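Local structure of protein-glutamine gamma-glutamyltransferase 2 (Pagrus major, 1G0D) at residues M164-Y169 and V577-L582; E238-G243 and V553-L558; Y269-V274 and V513-L518; N330-V335 and F391-A396. The protein probably uses calcium-dependent acyl transfer to join protein-bound glutamine to primary amines such as lysine side chains, cross-linking or modifying proteins. One frame throughout, in Å; residues are numbered along the deposited sequence.

Interaction 1 (M164-Y169 and V577-L582); sequences MGTWDY and VANIPL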
loop_
_atom_site.group_PDB
_atom_site.type_symbol
_atom_site.label_atom_id
_atom_site.label_comp_id
_atom_site.label_asym_id
_atom_site.label_seq_id
_atom_site.Cartn_x
_atom_site.Cartn_y
_atom_site.Cartn_z
ATOM N N MET A 164 2.196 -3.591 -10.331
ATOM C CA MET A 164 0.948 -3.332 -11.025
ATOM C C MET A 164 1.009 -3.954 -12.366
ATOM O O MET A 164 1.934 -4.704 -12.649
ATOM C CB MET A 164 0.750 -1.845 -11.183
ATOM C CG MET A 164 0.419 -1.226 -9.877
ATOM S SD MET A 164 0.191 0.537 -9.918
ATOM C CE MET A 164 0.112 0.891 -11.674
ATOM N N GLY A 165 0.037 -3.610 -13.202
ATOM C CA GLY A 165 -0.050 -4.165 -14.543
ATOM C C GLY A 165 -0.946 -5.393 -14.566
ATOM O O GLY A 165 -2.007 -5.377 -13.955
ATOM N N THR A 166 -0.525 -6.447 -15.263
ATOM C CA THR A 166 -1.270 -7.702 -15.338
ATOM C C THR A 166 -0.303 -8.808 -14.913
ATOM O O THR A 166 0.911 -8.630 -14.996
ATOM C CB THR A 166 -1.773 -7.966 -16.758
ATOM O OG1 THR A 166 -0.653 -8.024 -17.652
ATOM C CG2 THR A 166 -2.744 -6.847 -17.203
ATOM N N TRP A 167 -0.818 -9.946 -14.468
ATOM C CA TRP A 167 0.052 -11.012 -13.964
ATOM C C TRP A 167 1.060 -11.559 -14.933
ATOM O O TRP A 167 2.045 -12.161 -14.507
ATOM C CB TRP A 167 -0.759 -12.174 -13.450
ATOM C CG TRP A 167 -1.556 -12.746 -14.519
ATOM C CD1 TRP A 167 -2.844 -12.461 -14.806
ATOM C CD2 TRP A 167 -1.119 -13.671 -15.502
ATOM N NE1 TRP A 167 -3.249 -13.153 -15.915
ATOM C CE2 TRP A 167 -2.203 -13.906 -16.361
ATOM C CE3 TRP A 167 0.082 -14.326 -15.740
ATOM C CZ2 TRP A 167 -2.124 -14.767 -17.436
ATOM C CZ3 TRP A 167 0.164 -15.182 -16.811
ATOM C CH2 TRP A 167 -0.927 -15.398 -17.647
ATOM N N ASP A 168 0.803 -11.390 -16.227
ATOM C CA ASP A 168 1.720 -11.876 -17.259
ATOM C C ASP A 168 2.567 -10.725 -17.770
ATOM O O ASP A 168 3.460 -10.914 -18.575
ATOM C CB ASP A 168 0.946 -12.501 -18.432
ATOM C CG ASP A 168 -0.202 -11.617 -18.922
ATOM O OD1 ASP A 168 -0.623 -10.690 -18.193
ATOM O OD2 ASP A 168 -0.701 -11.851 -20.045
ATOM N N TYR A 169 2.298 -9.528 -17.280
ATOM C CA TYR A 169 3.014 -8.356 -17.736
ATOM C C TYR A 169 3.008 -7.357 -16.568
ATOM O O TYR A 169 2.276 -6.363 -16.567
ATOM C CB TYR A 169 2.283 -7.843 -18.995
ATOM C CG TYR A 169 2.894 -6.690 -19.774
ATOM C CD1 TYR A 169 4.075 -6.064 -19.365
ATOM C CD2 TYR A 169 2.227 -6.165 -20.882
ATOM C CE1 TYR A 169 4.575 -4.913 -20.052
ATOM C CE2 TYR A 169 2.705 -5.030 -21.568
ATOM C CZ TYR A 169 3.877 -4.402 -21.147
ATOM O OH TYR A 169 4.305 -3.259 -21.801
ATOM N N VAL A 577 -8.534 -15.018 -22.020
ATOM C CA VAL A 577 -8.553 -13.574 -22.015
ATOM C C VAL A 577 -7.163 -13.021 -21.803
ATOM O O VAL A 577 -6.331 -13.672 -21.211
ATOM C CB VAL A 577 -9.493 -13.062 -20.930
ATOM C CG1 VAL A 577 -9.467 -11.538 -20.885
ATOM C CG2 VAL A 577 -10.879 -13.546 -21.238
ATOM N N ALA A 578 -6.907 -11.835 -22.332
ATOM C CA ALA A 578 -5.614 -11.196 -22.186
ATOM C C ALA A 578 -5.848 -9.719 -21.977
ATOM O O ALA A 578 -6.722 -9.140 -22.612
ATOM C CB ALA A 578 -4.783 -11.412 -23.432
ATOM N N ASN A 579 -5.105 -9.112 -21.066
ATOM C CA ASN A 579 -5.248 -7.681 -20.846
ATOM C C ASN A 579 -3.981 -7.069 -21.321
ATOM O O ASN A 579 -2.906 -7.423 -20.843
ATOM C CB ASN A 579 -5.423 -7.360 -19.382
ATOM C CG ASN A 579 -6.816 -7.596 -18.927
ATOM O OD1 ASN A 579 -7.638 -6.686 -18.946
ATOM N ND2 ASN A 579 -7.105 -8.827 -18.523
ATOM N N ILE A 580 -4.103 -6.150 -22.269
ATOM C CA ILE A 580 -2.929 -5.527 -22.807
ATOM C C ILE A 580 -2.693 -4.133 -22.276
ATOM O O ILE A 580 -3.481 -3.236 -22.505
ATOM C CB ILE A 580 -2.998 -5.464 -24.329
ATOM C CG1 ILE A 580 -3.379 -6.835 -24.876
ATOM C CG2 ILE A 580 -1.651 -5.052 -24.902
ATOM C CD1 ILE A 580 -3.396 -6.931 -26.393
ATOM N N PRO A 581 -1.635 -3.951 -21.475
ATOM C CA PRO A 581 -1.343 -2.618 -20.966
ATOM C C PRO A 581 -0.419 -1.881 -21.991
ATOM O O PRO A 581 0.735 -2.271 -22.217
ATOM C CB PRO A 581 -0.671 -2.904 -19.623
ATOM C CG PRO A 581 -0.235 -4.331 -19.680
ATOM C CD PRO A 581 -0.709 -4.954 -20.932
ATOM N N LEU A 582 -0.945 -0.845 -22.636
ATOM C CA LEU A 582 -0.167 -0.100 -23.620
ATOM C C LEU A 582 0.760 0.850 -22.845
ATOM O O LEU A 582 0.286 1.621 -22.004
ATOM C CB LEU A 582 -1.111 0.681 -24.551
ATOM C CG LEU A 582 -1.781 0.046 -25.781
ATOM C CD1 LEU A 582 -1.983 -1.394 -25.595
ATOM C CD2 LEU A 582 -3.115 0.660 -25.995
HETATM O O HOH W 1 -3.014 -14.346 -20.810
#
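Apolar groups make the direct contact: Thr166 lays its methyl against Asn579, with CG2 3.5 Å from Asn579 CB, while the Tyr169 ring crosses the Pro581 ring obliquely, CE2 approaching Pro581 CG at 3.6 Å. The ring pair is modelled too close in places, so its finer geometry is uncertain.

Hydrogen bonds shape the loop rather than join it to strand 573-581. A type I beta turn runs from Thr166 to Tyr169, closed by Tyr169 N to Thr166 O at 2.8 Å, with Thr166 N bonding back to Tyr169 O. With chi1 at 59°, Thr166 swings OG1 back over its own backbone and gives its proton to Asp168 OD1, 2.7 Å away, on the syn side and 32° out of the carboxylate plane; CG2 is thereby left to face the strand. The amide of Asn579 looks elsewhere, OD1 accepting from Arg560.

A single water links Asp168 OD2 and Val577 O through two weak bonds.

Residues 578-581 belong to the probable GTP site, and Tyr169 also touches Gln481 of that site. With no direct hydrogen bond between the segments, the contact rests on apolar cover, and its polar groups are bonded within the loop, to Arg560 or, weakly, through the water.

Interaction 2 (E238-G243 and V553-L558); sequences EPYTDG and VSEHHL
Two turns meet near the active site of the transglutaminase: an inverse gamma turn centred on Tyr240, in a loop of the catalytic core, and a type I beta turn from Ser554 to His557 that leads into strand 558-566 of the first C-terminal barrel. The chief link is one hydrogen bond. Tyr240 OH donates to Glu555 OE1 over a short 2.5 Å, reaching the syn side of the oxygen 21° out of the carboxylate plane. The two side chains come from opposite directions, and the second oxygen, OE2, lies at the edge of the tyrosine ring, near its plane and 3.5 Å from CE2. Glu555 gets there because its CG sits between the backbone N and the carbonyl carbon (chi1 63°) and the chain bends again at chi2.

Tyr240 OH also accepts from Gln271 NE2, so the hydroxyl bonds to both the barrel turn and the segment carrying the catalytic cysteine. A phenylalanine here would probably leave the buried Glu555 carboxylate without this donor and take from Gln271 NE2 one of its two acceptors, the other being Arg235 O.

Glu238 turns its carboxylate to a salt bridge with Arg520, and it is through CB that it touches the turn, 3.8 Å from Ser554 OG.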
loop_
_atom_site.group_PDB
_atom_site.type_symbol
_atom_site.label_atom_id
_atom_site.label_comp_id
_atom_site.label_asym_id
_atom_site.label_seq_id
_atom_site.Cartn_x
_atom_site.Cartn_y
_atom_site.Cartn_z
ATOM N N GLU A 238 -12.531 7.400 -14.134
ATOM C CA GLU A 238 -11.960 8.544 -14.821
ATOM C C GLU A 238 -12.360 10.007 -14.690
ATOM O O GLU A 238 -11.466 10.833 -14.503
ATOM C CB GLU A 238 -11.762 8.148 -16.269
ATOM C CG GLU A 238 -11.684 9.250 -17.178
ATOM C CD GLU A 238 -12.963 9.378 -17.903
ATOM O OE1 GLU A 238 -13.501 10.498 -17.829
ATOM O OE2 GLU A 238 -13.425 8.373 -18.525
ATOM N N PRO A 239 -13.631 10.396 -14.836
ATOM C CA PRO A 239 -13.703 11.873 -14.627
ATOM C C PRO A 239 -13.419 12.223 -13.136
ATOM O O PRO A 239 -14.314 12.195 -12.295
ATOM C CB PRO A 239 -15.117 12.240 -15.050
ATOM C CG PRO A 239 -15.874 10.942 -14.962
ATOM C CD PRO A 239 -14.912 9.790 -15.192
ATOM N N TYR A 240 -12.162 12.526 -12.819
ATOM C CA TYR A 240 -11.760 12.812 -11.443
ATOM C C TYR A 240 -11.903 14.286 -11.242
ATOM O O TYR A 240 -10.987 14.966 -10.773
ATOM C CB TYR A 240 -10.306 12.405 -11.240
ATOM C CG TYR A 240 -10.051 10.953 -11.548
ATOM C CD1 TYR A 240 -10.515 9.939 -10.702
ATOM C CD2 TYR A 240 -9.406 10.586 -12.710
ATOM C CE1 TYR A 240 -10.341 8.601 -11.028
ATOM C CE2 TYR A 240 -9.227 9.257 -13.042
ATOM C CZ TYR A 240 -9.694 8.277 -12.206
ATOM O OH TYR A 240 -9.510 6.966 -12.575
ATOM N N THR A 241 -13.094 14.762 -11.566
ATOM C CA THR A 241 -13.374 16.176 -11.555
ATOM C C THR A 241 -12.786 17.106 -10.519
ATOM O O THR A 241 -12.050 18.037 -10.890
ATOM C CB THR A 241 -14.881 16.437 -11.679
ATOM O OG1 THR A 241 -15.591 15.665 -10.713
ATOM C CG2 THR A 241 -15.344 16.045 -13.063
ATOM N N ASP A 242 -13.040 16.910 -9.240
ATOM C CA ASP A 242 -12.480 17.925 -8.361
ATOM C C ASP A 242 -11.376 17.477 -7.447
ATOM O O ASP A 242 -11.427 17.698 -6.239
ATOM C CB ASP A 242 -13.606 18.566 -7.567
ATOM C CG ASP A 242 -14.816 18.872 -8.435
ATOM O OD1 ASP A 242 -14.739 19.840 -9.243
ATOM O OD2 ASP A 242 -15.834 18.137 -8.311
ATOM N N GLY A 243 -10.361 16.864 -8.034
ATOM C CA GLY A 243 -9.265 16.361 -7.238
ATOM C C GLY A 243 -8.154 15.812 -8.082
ATOM O O GLY A 243 -8.157 16.010 -9.284
ATOM N N VAL A 553 -10.085 3.844 -24.197
ATOM C CA VAL A 553 -9.077 3.554 -23.204
ATOM C C VAL A 553 -8.970 4.685 -22.171
ATOM O O VAL A 553 -9.336 5.811 -22.471
ATOM C CB VAL A 553 -7.774 3.264 -23.972
ATOM C CG1 VAL A 553 -6.670 4.145 -23.554
ATOM C CG2 VAL A 553 -7.459 1.818 -23.855
ATOM N N SER A 554 -8.511 4.351 -20.953
ATOM C CA SER A 554 -8.342 5.273 -19.791
ATOM C C SER A 554 -6.862 5.587 -19.480
ATOM O O SER A 554 -5.957 5.223 -20.238
ATOM C CB SER A 554 -8.928 4.623 -18.528
ATOM O OG SER A 554 -10.096 5.267 -18.085
ATOM N N GLU A 555 -6.627 6.211 -18.321
ATOM C CA GLU A 555 -5.282 6.584 -17.882
ATOM C C GLU A 555 -4.315 5.406 -17.834
ATOM O O GLU A 555 -3.103 5.601 -17.922
ATOM C CB GLU A 555 -5.350 7.206 -16.503
ATOM C CG GLU A 555 -5.849 6.231 -15.470
ATOM C CD GLU A 555 -7.253 6.538 -14.998
ATOM O OE1 GLU A 555 -7.656 5.947 -13.971
ATOM O OE2 GLU A 555 -7.948 7.364 -15.647
ATOM N N HIS A 556 -4.838 4.190 -17.686
ATOM C CA HIS A 556 -3.972 3.018 -17.634
ATOM C C HIS A 556 -3.785 2.420 -19.019
ATOM O O HIS A 556 -3.014 1.490 -19.192
ATOM C CB HIS A 556 -4.514 1.949 -16.651
ATOM C CG HIS A 556 -4.203 2.225 -15.196
ATOM N ND1 HIS A 556 -3.495 3.329 -14.771
ATOM C CD2 HIS A 556 -4.551 1.554 -14.070
ATOM C CE1 HIS A 556 -3.419 3.331 -13.449
ATOM N NE2 HIS A 556 -4.053 2.266 -13.001
ATOM N N HIS A 557 -4.492 2.937 -20.013
ATOM C CA HIS A 557 -4.326 2.422 -21.378
ATOM C C HIS A 557 -4.430 0.892 -21.506
ATOM O O HIS A 557 -3.531 0.244 -22.062
ATOM C CB HIS A 557 -2.965 2.876 -21.944
ATOM C CG HIS A 557 -2.533 4.228 -21.474
ATOM N ND1 HIS A 557 -2.811 5.383 -22.174
ATOM C CD2 HIS A 557 -1.884 4.618 -20.355
ATOM C CE1 HIS A 557 -2.355 6.425 -21.506
ATOM N NE2 HIS A 557 -1.787 5.987 -20.396
ATOM N N LEU A 558 -5.541 0.325 -21.028
ATOM C CA LEU A 558 -5.763 -1.124 -21.059
ATOM C C LEU A 558 -6.781 -1.661 -22.088
ATOM O O LEU A 558 -7.880 -1.127 -22.258
ATOM C CB LEU A 558 -6.213 -1.581 -19.682
ATOM C CG LEU A 558 -5.233 -1.676 -18.532
ATOM C CD1 LEU A 558 -6.071 -1.636 -17.257
ATOM C CD2 LEU A 558 -4.377 -2.970 -18.628
#

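Interaction 3 (Y269-V274 and V513-L518); sequences YGQCWV and VTYNSL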
loop_
_atom_site.group_PDB
_atom_site.type_symbol
_atom_site.label_atom_id
_atom_site.label_comp_id
_atom_site.label_asym_id
_atom_site.label_seq_id
_atom_site.Cartn_x
_atom_site.Cartn_y
_atom_site.Cartn_z
ATOM N N TYR A 269 -8.205 12.022 -5.231
ATOM C CA TYR A 269 -8.960 10.798 -4.922
ATOM C C TYR A 269 -7.950 9.667 -4.763
ATOM O O TYR A 269 -6.771 9.851 -4.943
ATOM C CB TYR A 269 -9.891 10.419 -6.101
ATOM C CG TYR A 269 -10.948 11.456 -6.507
ATOM C CD1 TYR A 269 -12.175 11.583 -5.823
ATOM C CD2 TYR A 269 -10.724 12.289 -7.590
ATOM C CE1 TYR A 269 -13.141 12.537 -6.236
ATOM C CE2 TYR A 269 -11.667 13.231 -8.003
ATOM C CZ TYR A 269 -12.870 13.369 -7.340
ATOM O OH TYR A 269 -13.748 14.368 -7.791
ATOM N N GLY A 270 -8.418 8.475 -4.472
ATOM C CA GLY A 270 -7.489 7.379 -4.371
ATOM C C GLY A 270 -8.089 6.107 -4.950
ATOM O O GLY A 270 -9.300 6.016 -5.200
ATOM N N GLN A 271 -7.218 5.134 -5.203
ATOM C CA GLN A 271 -7.622 3.815 -5.684
ATOM C C GLN A 271 -6.864 2.777 -4.828
ATOM O O GLN A 271 -5.954 3.158 -4.095
ATOM C CB GLN A 271 -7.334 3.684 -7.176
ATOM C CG GLN A 271 -8.574 4.025 -7.964
ATOM C CD GLN A 271 -8.308 4.507 -9.381
ATOM O OE1 GLN A 271 -7.253 4.231 -9.991
ATOM N NE2 GLN A 271 -9.283 5.231 -9.922
ATOM N N CYS A 272 -7.209 1.489 -4.918
ATOM C CA CYS A 272 -6.586 0.491 -4.053
ATOM C C CYS A 272 -5.095 0.559 -3.743
ATOM O O CYS A 272 -4.750 0.534 -2.562
ATOM C CB CYS A 272 -6.993 -0.927 -4.454
ATOM S SG CYS A 272 -6.163 -1.608 -5.817
ATOM N N TRP A 273 -4.204 0.673 -4.720
ATOM C CA TRP A 273 -2.766 0.754 -4.375
ATOM C C TRP A 273 -2.350 2.076 -3.669
ATOM O O TRP A 273 -1.330 2.107 -2.976
ATOM C CB TRP A 273 -1.867 0.506 -5.605
ATOM C CG TRP A 273 -1.827 1.672 -6.469
ATOM C CD1 TRP A 273 -0.962 2.723 -6.391
ATOM C CD2 TRP A 273 -2.792 2.014 -7.463
ATOM N NE1 TRP A 273 -1.336 3.706 -7.266
ATOM C CE2 TRP A 273 -2.463 3.296 -7.940
ATOM C CE3 TRP A 273 -3.911 1.362 -7.997
ATOM C CZ2 TRP A 273 -3.214 3.942 -8.929
ATOM C CZ3 TRP A 273 -4.649 1.995 -8.967
ATOM C CH2 TRP A 273 -4.301 3.272 -9.424
ATOM N N VAL A 274 -3.107 3.164 -3.840
ATOM C CA VAL A 274 -2.801 4.427 -3.148
ATOM C C VAL A 274 -3.207 4.372 -1.649
ATOM O O VAL A 274 -2.601 5.051 -0.807
ATOM C CB VAL A 274 -3.553 5.611 -3.779
ATOM C CG1 VAL A 274 -3.214 6.861 -3.046
ATOM C CG2 VAL A 274 -3.163 5.781 -5.175
ATOM N N VAL A 513 -10.726 -1.356 -21.137
ATOM C CA VAL A 513 -11.053 -1.767 -19.766
ATOM C C VAL A 513 -10.320 -0.901 -18.711
ATOM O O VAL A 513 -9.420 -0.092 -19.053
ATOM C CB VAL A 513 -10.636 -3.242 -19.617
ATOM C CG1 VAL A 513 -9.474 -3.354 -18.693
ATOM C CG2 VAL A 513 -11.787 -4.097 -19.174
ATOM N N THR A 514 -10.724 -1.034 -17.446
ATOM C CA THR A 514 -10.046 -0.313 -16.355
ATOM C C THR A 514 -9.409 -1.399 -15.508
ATOM O O THR A 514 -9.831 -2.568 -15.578
ATOM C CB THR A 514 -10.983 0.490 -15.431
ATOM O OG1 THR A 514 -11.836 -0.400 -14.708
ATOM C CG2 THR A 514 -11.803 1.463 -16.217
ATOM N N TYR A 515 -8.405 -1.056 -14.703
ATOM C CA TYR A 515 -7.782 -2.111 -13.915
ATOM C C TYR A 515 -8.826 -2.809 -13.066
ATOM O O TYR A 515 -8.774 -4.026 -12.950
ATOM C CB TYR A 515 -6.607 -1.597 -13.066
ATOM C CG TYR A 515 -6.923 -1.228 -11.646
ATOM C CD1 TYR A 515 -7.337 0.061 -11.319
ATOM C CD2 TYR A 515 -6.736 -2.136 -10.610
ATOM C CE1 TYR A 515 -7.549 0.449 -9.985
ATOM C CE2 TYR A 515 -6.950 -1.754 -9.244
ATOM C CZ TYR A 515 -7.354 -0.457 -8.954
ATOM O OH TYR A 515 -7.562 -0.057 -7.651
ATOM N N ASN A 516 -9.795 -2.080 -12.503
ATOM C CA ASN A 516 -10.803 -2.777 -11.708
ATOM C C ASN A 516 -11.911 -3.412 -12.518
ATOM O O ASN A 516 -13.042 -3.530 -12.064
ATOM C CB ASN A 516 -11.411 -1.926 -10.574
ATOM C CG ASN A 516 -11.903 -0.586 -11.005
ATOM O OD1 ASN A 516 -12.903 -0.119 -10.489
ATOM N ND2 ASN A 516 -11.213 0.061 -11.896
ATOM N N SER A 517 -11.563 -3.855 -13.719
ATOM C CA SER A 517 -12.507 -4.527 -14.591
ATOM C C SER A 517 -13.800 -3.788 -14.983
ATOM O O SER A 517 -14.853 -4.402 -15.131
ATOM C CB SER A 517 -12.837 -5.876 -13.963
ATOM O OG SER A 517 -11.772 -6.772 -14.196
ATOM N N LEU A 518 -13.729 -2.483 -15.163
ATOM C CA LEU A 518 -14.899 -1.732 -15.571
ATOM C C LEU A 518 -14.830 -1.647 -17.077
ATOM O O LEU A 518 -13.997 -0.939 -17.623
ATOM C CB LEU A 518 -14.852 -0.327 -14.998
ATOM C CG LEU A 518 -15.951 0.244 -14.110
ATOM C CD1 LEU A 518 -16.614 -0.821 -13.323
ATOM C CD2 LEU A 518 -15.352 1.245 -13.190
#
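Tyr515 meets Cys272 at the edge of its phenol ring and Trp273 toward one face, and here the packing is close. Trp273 turns an edge toward the face of Tyr515 in an offset T-shaped (edge-to-face) pair, the six-membered ring and the phenol ring having centroids 5.3 Å apart and planes at 67°. Its CZ3 comes within 3.4 Å of Tyr515 CE1. The indole leaves CB with CG between the backbone N and the carbonyl carbon (chi1 76°), and its six-membered ring reaches the tyrosine from there. Cys272 SG stands at the phenol edge, 3.5 Å from Tyr515 CE2, a sulfur-aromatic contact. The backbone adds a weak, bent bond from Cys272 N to Tyr515 OH at 3.2 Å, though the hydroxyl is crowded in the model and its place is less sure.

This is the papain-like arrangement of transglutaminases: the nucleophile Cys272 opens helix 272-286, with Gln271 at the N-cap position, and a loop from the first barrel brings the hydroxyl end of Tyr515, a residue important for activity, beside the sulfur.

The Gln271 side is looser, though still buried. The Gln271 and Tyr515 side chains run alongside each other in opposite senses, amide and ring planes 48° apart, and OE1 comes no nearer than 3.8 Å to Tyr515 CE1, while NE2 is drawn off to Arg235 O.

Interaction 4 (N330-V335 and F391-A396); sequences NFHCWV and FAEVNA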
loop_
_atom_site.group_PDB
_atom_site.type_symbol
_atom_site.label_atom_id
_atom_site.label_comp_id
_atom_site.label_asym_id
_atom_site.label_seq_id
_atom_site.Cartn_x
_atom_site.Cartn_y
_atom_site.Cartn_z
ATOM N N ASN A 330 -7.606 -6.666 -12.595
ATOM C CA ASN A 330 -6.308 -6.989 -13.204
ATOM C C ASN A 330 -5.278 -7.228 -12.079
ATOM O O ASN A 330 -4.354 -8.052 -12.205
ATOM C CB ASN A 330 -5.832 -5.857 -14.112
ATOM C CG ASN A 330 -6.526 -5.845 -15.467
ATOM O OD1 ASN A 330 -7.458 -6.623 -15.721
ATOM N ND2 ASN A 330 -6.080 -4.951 -16.342
ATOM N N PHE A 331 -5.442 -6.490 -10.985
ATOM C CA PHE A 331 -4.591 -6.626 -9.802
ATOM C C PHE A 331 -5.277 -5.866 -8.700
ATOM O O PHE A 331 -6.205 -5.106 -8.933
ATOM C CB PHE A 331 -3.158 -6.082 -10.029
ATOM C CG PHE A 331 -3.056 -4.575 -10.021
ATOM C CD1 PHE A 331 -3.097 -3.845 -11.215
ATOM C CD2 PHE A 331 -2.962 -3.881 -8.827
ATOM C CE1 PHE A 331 -3.054 -2.440 -11.218
ATOM C CE2 PHE A 331 -2.918 -2.464 -8.816
ATOM C CZ PHE A 331 -2.966 -1.745 -10.015
ATOM N N HIS A 332 -4.850 -6.105 -7.484
ATOM C CA HIS A 332 -5.420 -5.412 -6.357
ATOM C C HIS A 332 -4.374 -5.451 -5.280
ATOM O O HIS A 332 -3.750 -6.485 -5.056
ATOM C CB HIS A 332 -6.676 -6.104 -5.854
ATOM C CG HIS A 332 -7.185 -5.539 -4.566
ATOM N ND1 HIS A 332 -7.324 -4.182 -4.359
ATOM C CD2 HIS A 332 -7.628 -6.144 -3.434
ATOM C CE1 HIS A 332 -7.837 -3.971 -3.155
ATOM N NE2 HIS A 332 -8.033 -5.144 -2.576
ATOM N N CYS A 333 -4.213 -4.329 -4.601
ATOM C CA CYS A 333 -3.236 -4.181 -3.557
ATOM C C CYS A 333 -3.775 -4.062 -2.123
ATOM O O CYS A 333 -4.868 -3.547 -1.875
ATOM C CB CYS A 333 -2.410 -2.933 -3.837
ATOM S SG CYS A 333 -1.630 -2.835 -5.414
ATOM N N TRP A 334 -2.988 -4.556 -1.179
ATOM C CA TRP A 334 -3.292 -4.416 0.232
ATOM C C TRP A 334 -1.951 -4.347 0.978
ATOM O O TRP A 334 -0.887 -4.155 0.394
ATOM C CB TRP A 334 -4.209 -5.537 0.776
ATOM C CG TRP A 334 -3.700 -6.930 0.668
ATOM C CD1 TRP A 334 -2.840 -7.561 1.522
ATOM C CD2 TRP A 334 -4.041 -7.900 -0.344
ATOM N NE1 TRP A 334 -2.622 -8.863 1.105
ATOM C CE2 TRP A 334 -3.346 -9.091 -0.036
ATOM C CE3 TRP A 334 -4.865 -7.872 -1.477
ATOM C CZ2 TRP A 334 -3.453 -10.239 -0.821
ATOM C CZ3 TRP A 334 -4.968 -9.026 -2.260
ATOM C CH2 TRP A 334 -4.262 -10.191 -1.923
ATOM N N VAL A 335 -1.994 -4.528 2.274
ATOM C CA VAL A 335 -0.790 -4.410 3.044
ATOM C C VAL A 335 -0.696 -5.557 4.035
ATOM O O VAL A 335 -1.707 -6.080 4.464
ATOM C CB VAL A 335 -0.866 -3.025 3.692
ATOM C CG1 VAL A 335 -0.864 -3.075 5.194
ATOM C CG2 VAL A 335 0.167 -2.188 3.108
ATOM N N PHE A 391 -9.818 -14.711 2.003
ATOM C CA PHE A 391 -9.575 -16.015 1.405
ATOM C C PHE A 391 -10.200 -16.009 -0.020
ATOM O O PHE A 391 -9.672 -16.631 -0.940
ATOM C CB PHE A 391 -10.217 -17.098 2.288
ATOM C CG PHE A 391 -10.004 -18.504 1.792
ATOM C CD1 PHE A 391 -10.853 -19.066 0.840
ATOM C CD2 PHE A 391 -8.963 -19.274 2.271
ATOM C CE1 PHE A 391 -10.659 -20.363 0.384
ATOM C CE2 PHE A 391 -8.767 -20.579 1.813
ATOM C CZ PHE A 391 -9.611 -21.115 0.871
ATOM N N ALA A 392 -11.313 -15.291 -0.213
ATOM C CA ALA A 392 -11.989 -15.242 -1.524
ATOM C C ALA A 392 -11.172 -14.499 -2.532
ATOM O O ALA A 392 -11.055 -14.886 -3.687
ATOM C CB ALA A 392 -13.340 -14.569 -1.408
ATOM N N GLU A 393 -10.619 -13.396 -2.072
ATOM C CA GLU A 393 -9.793 -12.523 -2.887
ATOM C C GLU A 393 -8.732 -13.268 -3.701
ATOM O O GLU A 393 -8.425 -12.949 -4.848
ATOM C CB GLU A 393 -9.113 -11.529 -1.939
ATOM C CG GLU A 393 -8.052 -10.671 -2.559
ATOM C CD GLU A 393 -8.651 -9.526 -3.315
ATOM O OE1 GLU A 393 -8.158 -9.264 -4.433
ATOM O OE2 GLU A 393 -9.615 -8.897 -2.791
ATOM N N VAL A 394 -8.208 -14.293 -3.072
ATOM C CA VAL A 394 -7.120 -15.080 -3.580
ATOM C C VAL A 394 -7.547 -16.513 -4.019
ATOM O O VAL A 394 -6.791 -17.198 -4.702
ATOM C CB VAL A 394 -6.057 -15.012 -2.408
ATOM C CG1 VAL A 394 -5.913 -16.313 -1.723
ATOM C CG2 VAL A 394 -4.792 -14.459 -2.874
ATOM N N ASN A 395 -8.772 -16.933 -3.688
ATOM C CA ASN A 395 -9.258 -18.283 -4.011
ATOM C C ASN A 395 -10.604 -18.476 -4.717
ATOM O O ASN A 395 -10.891 -19.579 -5.171
ATOM C CB ASN A 395 -9.334 -19.090 -2.733
ATOM C CG ASN A 395 -7.980 -19.488 -2.228
ATOM O OD1 ASN A 395 -7.165 -19.981 -2.986
ATOM N ND2 ASN A 395 -7.724 -19.273 -0.945
ATOM N N ALA A 396 -11.436 -17.438 -4.799
ATOM C CA ALA A 396 -12.775 -17.544 -5.415
ATOM C C ALA A 396 -12.829 -18.273 -6.755
ATOM O O ALA A 396 -11.976 -18.041 -7.605
ATOM C CB ALA A 396 -13.406 -16.139 -5.574
#
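Strand 331-335 and helix 391-395 run roughly antiparallel, at 147°, with axes 11.2 Å apart at closest and the CA atoms of His332 and Glu393 9.0 Å apart. Glu393 spans the gap. Its CG stands anti to the backbone N (chi1 171°), and the bend at chi2 lays the methylene against Trp334, CG 3.5 Å from CZ3, while the carboxylate reaches the edge of the His332 ring. There OE1 lies near the ring plane, 3.3 Å from CD2, and OE2 pairs with His300 ND1. Cut back to an alanine here, the side chain would probably leave a gap beside Trp334 and His300 ND1 without this partner.

Val394 CG2 touches the edge of Trp334 more loosely, 4.4 Å from CH2. Trp334 NE1 bonds to Tyr440 OH.

His332, the catalytic histidine, bonds through NE2 to Asp355 OD2 of strand 350-355, and packs against Cys272 at the start of helix 272-286 and Glu393 of helix 387-395.

How the interactions relate
Interactions 3 and 4 meet at the catalytic centre, where Cys272 SG lies 3.2 Å from His332 ND1 and Tyr515 O probably accepts a hydrogen bond from Asn330 N at 2.9 Å. Interaction 2, with its centre 9 Å from that of interaction 3, backs this site on the barrel side: Leu558 O probably pairs with Val513 N, and the Glu555 side chain is about 6 Å from that of Tyr515. Interaction 1 continues the barrel toward the probable GTP site. It joins interaction 2 through a probable bond from Leu582 N to His557 O (2.9 Å) and reaches interaction 4 where Met164 CG packs 3.4 Å from Phe331 CZ, behind the ring stacked on Tyr515.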